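Local coordinates for protein fimbrium subunit Fim1C (Bacteroides vulgatus, PDB 4QB7) that is probably a component of the fimbrium tip, the end of the filamentous surface appendages that mediate cell adhesion and biofilm formation, at residues H166-I171 with F270-N275. Numbering follows the deposited sequence.
Sequences HVLTQI and FIPVNN
Thr169 and Phe270 form an antiparallel hydrogen-bonded pair where the broken strand 159-178 resumes and strand 259-270 ends, inside a mixed beta-sheet of this Mfa-like fimbrillin. Two backbone bonds close the ring: Thr169 N gives its hydrogen to Phe270 O at 2.9 Å, nearly straight at 171°, and Phe270 N returns one to Thr169 O at 3.0 Å. Both side chains stand on the same face of the sheet and cross obliquely, the methyl CG2 of Thr169 lying 3.8 Å from Phe270 CB. A beta-branched threonine suits this place because its two branches do different work. OG1, anti to the backbone N (chi1 -167°), hydrogen-bonds to Lys320 O, while CG2 supplies the apolar contact with Phe270.

Two residues along the strand, Ile171 brings CG1 to the edge of the Phe270 ring, near its plane and 4.3 Å from CD2. The ring also meets that of Phe319, so a large flat side chain has aromatic and aliphatic neighbours in this buried region.

Beyond the pair the second segment leaves the sheet, and Pro272, which has no N-H to offer a strand partner, fits the departure. Its ring packs on backbone, with CD 4.0 Å from Leu168 CA. Val167 O, close to both CG and CD of Pro272, accepts a hydrogen bond from Trp215 NE1, and the side chains of Leu168, Ile271 and Pro272 all touch Trp215. Leu168 is well suited to this apolar setting: its branched end reaches the outgoing loop, where CD2 comes within 4.4 Å of Ile271 CG1, and it passes beside the very carbonyl that Thr169 N grips, with Phe270 O 3.6 Å from Leu168 CD2.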
loop_
_atom_site.group_PDB
_atom_site.type_symbol
_atom_site.label_atom_id
_atom_site.label_comp_id
_atom_site.label_asym_id
_atom_site.label_seq_id
_atom_site.Cartn_x
_atom_site.Cartn_y
_atom_site.Cartn_z
ATOM N N HIS A 166 2.570 7.184 -3.228
ATOM C CA HIS A 166 2.109 6.021 -2.447
ATOM C C HIS A 166 2.665 6.147 -1.032
ATOM O O HIS A 166 3.894 6.168 -0.838
ATOM C CB HIS A 166 2.528 4.720 -3.116
ATOM C CG HIS A 166 1.942 4.538 -4.489
ATOM N ND1 HIS A 166 0.685 3.988 -4.676
ATOM C CD2 HIS A 166 2.473 4.815 -5.698
ATOM C CE1 HIS A 166 0.493 3.952 -5.984
ATOM N NE2 HIS A 166 1.540 4.441 -6.640
ATOM N N VAL A 167 1.766 6.356 -0.054
ATOM C CA VAL A 167 2.160 6.638 1.330
ATOM C C VAL A 167 2.193 5.374 2.207
ATOM O O VAL A 167 2.573 5.449 3.378
ATOM C CB VAL A 167 1.280 7.744 1.942
ATOM C CG1 VAL A 167 1.422 9.033 1.136
ATOM C CG2 VAL A 167 -0.185 7.316 2.050
ATOM N N LEU A 168 1.825 4.220 1.642
ATOM C CA LEU A 168 1.840 2.931 2.345
ATOM C C LEU A 168 3.101 2.133 1.949
ATOM O O LEU A 168 3.970 2.656 1.239
ATOM C CB LEU A 168 0.567 2.119 1.969
ATOM C CG LEU A 168 -0.789 2.693 2.308
ATOM C CD1 LEU A 168 -1.873 1.778 1.840
ATOM C CD2 LEU A 168 -0.935 2.931 3.792
ATOM N N THR A 169 3.202 0.879 2.417
ATOM C CA THR A 169 4.265 -0.025 2.012
ATOM C C THR A 169 3.616 -1.121 1.156
ATOM O O THR A 169 2.493 -1.571 1.449
ATOM C CB THR A 169 5.091 -0.548 3.195
ATOM O OG1 THR A 169 6.266 -1.152 2.674
ATOM C CG2 THR A 169 4.363 -1.545 4.051
ATOM N N GLN A 170 4.283 -1.506 0.077
ATOM C CA GLN A 170 3.782 -2.598 -0.744
ATOM C C GLN A 170 4.604 -3.881 -0.551
ATOM O O GLN A 170 5.836 -3.818 -0.574
ATOM C CB GLN A 170 3.784 -2.228 -2.225
ATOM C CG GLN A 170 2.950 -3.205 -3.035
ATOM C CD GLN A 170 3.101 -3.042 -4.508
ATOM O OE1 GLN A 170 3.247 -4.009 -5.242
ATOM N NE2 GLN A 170 3.026 -1.835 -4.996
ATOM N N ILE A 171 3.924 -5.033 -0.358
ATOM C CA ILE A 171 4.530 -6.373 -0.361
ATOM C C ILE A 171 4.146 -6.867 -1.737
ATOM O O ILE A 171 3.005 -7.319 -1.930
ATOM C CB ILE A 171 4.141 -7.325 0.814
ATOM C CG1 ILE A 171 4.349 -6.693 2.214
ATOM C CG2 ILE A 171 4.853 -8.652 0.700
ATOM C CD1 ILE A 171 5.633 -5.757 2.392
ATOM N N PHE A 270 0.195 -2.063 3.298
ATOM C CA PHE A 270 0.113 -1.846 4.747
ATOM C C PHE A 270 0.529 -0.451 5.164
ATOM O O PHE A 270 1.315 0.167 4.449
ATOM C CB PHE A 270 1.061 -2.844 5.453
ATOM C CG PHE A 270 0.601 -4.278 5.498
ATOM C CD1 PHE A 270 -0.319 -4.699 6.449
ATOM C CD2 PHE A 270 1.096 -5.212 4.601
ATOM C CE1 PHE A 270 -0.753 -6.029 6.483
ATOM C CE2 PHE A 270 0.691 -6.550 4.662
ATOM C CZ PHE A 270 -0.233 -6.947 5.600
ATOM N N ILE A 271 0.068 0.008 6.375
ATOM C CA ILE A 271 0.555 1.221 7.030
ATOM C C ILE A 271 2.047 0.890 7.300
ATOM O O ILE A 271 2.348 -0.212 7.802
ATOM C CB ILE A 271 -0.252 1.610 8.297
ATOM C CG1 ILE A 271 -1.717 1.930 7.954
ATOM C CG2 ILE A 271 0.396 2.798 9.004
ATOM C CD1 ILE A 271 -2.643 1.875 9.081
ATOM N N PRO A 272 2.994 1.742 6.837
ATOM C CA PRO A 272 4.418 1.391 6.979
ATOM C C PRO A 272 4.892 1.340 8.434
ATOM O O PRO A 272 4.205 1.838 9.343
ATOM C CB PRO A 272 5.127 2.504 6.193
ATOM C CG PRO A 272 4.208 3.647 6.258
ATOM C CD PRO A 272 2.830 3.071 6.207
ATOM N N VAL A 273 6.055 0.727 8.658
ATOM C CA VAL A 273 6.653 0.675 9.997
ATOM C C VAL A 273 7.722 1.780 10.033
ATOM O O VAL A 273 8.563 1.846 9.132
ATOM C CB VAL A 273 7.218 -0.733 10.371
ATOM C CG1 VAL A 273 7.884 -0.703 11.731
ATOM C CG2 VAL A 273 6.116 -1.786 10.362
ATOM N N ASN A 274 7.668 2.660 11.038
ATOM C CA ASN A 274 8.617 3.765 11.226
ATOM C C ASN A 274 8.794 4.600 9.966
ATOM O O ASN A 274 9.911 5.013 9.644
ATOM C CB ASN A 274 9.966 3.251 11.718
ATOM C CG ASN A 274 9.884 2.642 13.075
ATOM O OD1 ASN A 274 9.245 3.176 13.986
ATOM N ND2 ASN A 274 10.509 1.494 13.223
ATOM N N ASN A 275 7.677 4.851 9.263
ATOM C CA ASN A 275 7.625 5.616 8.038
ATOM C C ASN A 275 8.659 5.121 7.023
ATOM O O ASN A 275 8.588 3.964 6.621
ATOM C CB ASN A 275 7.764 7.117 8.306
ATOM C CG ASN A 275 6.519 7.673 8.932
ATOM O OD1 ASN A 275 5.505 7.858 8.268
ATOM N ND2 ASN A 275 6.531 7.834 10.244
#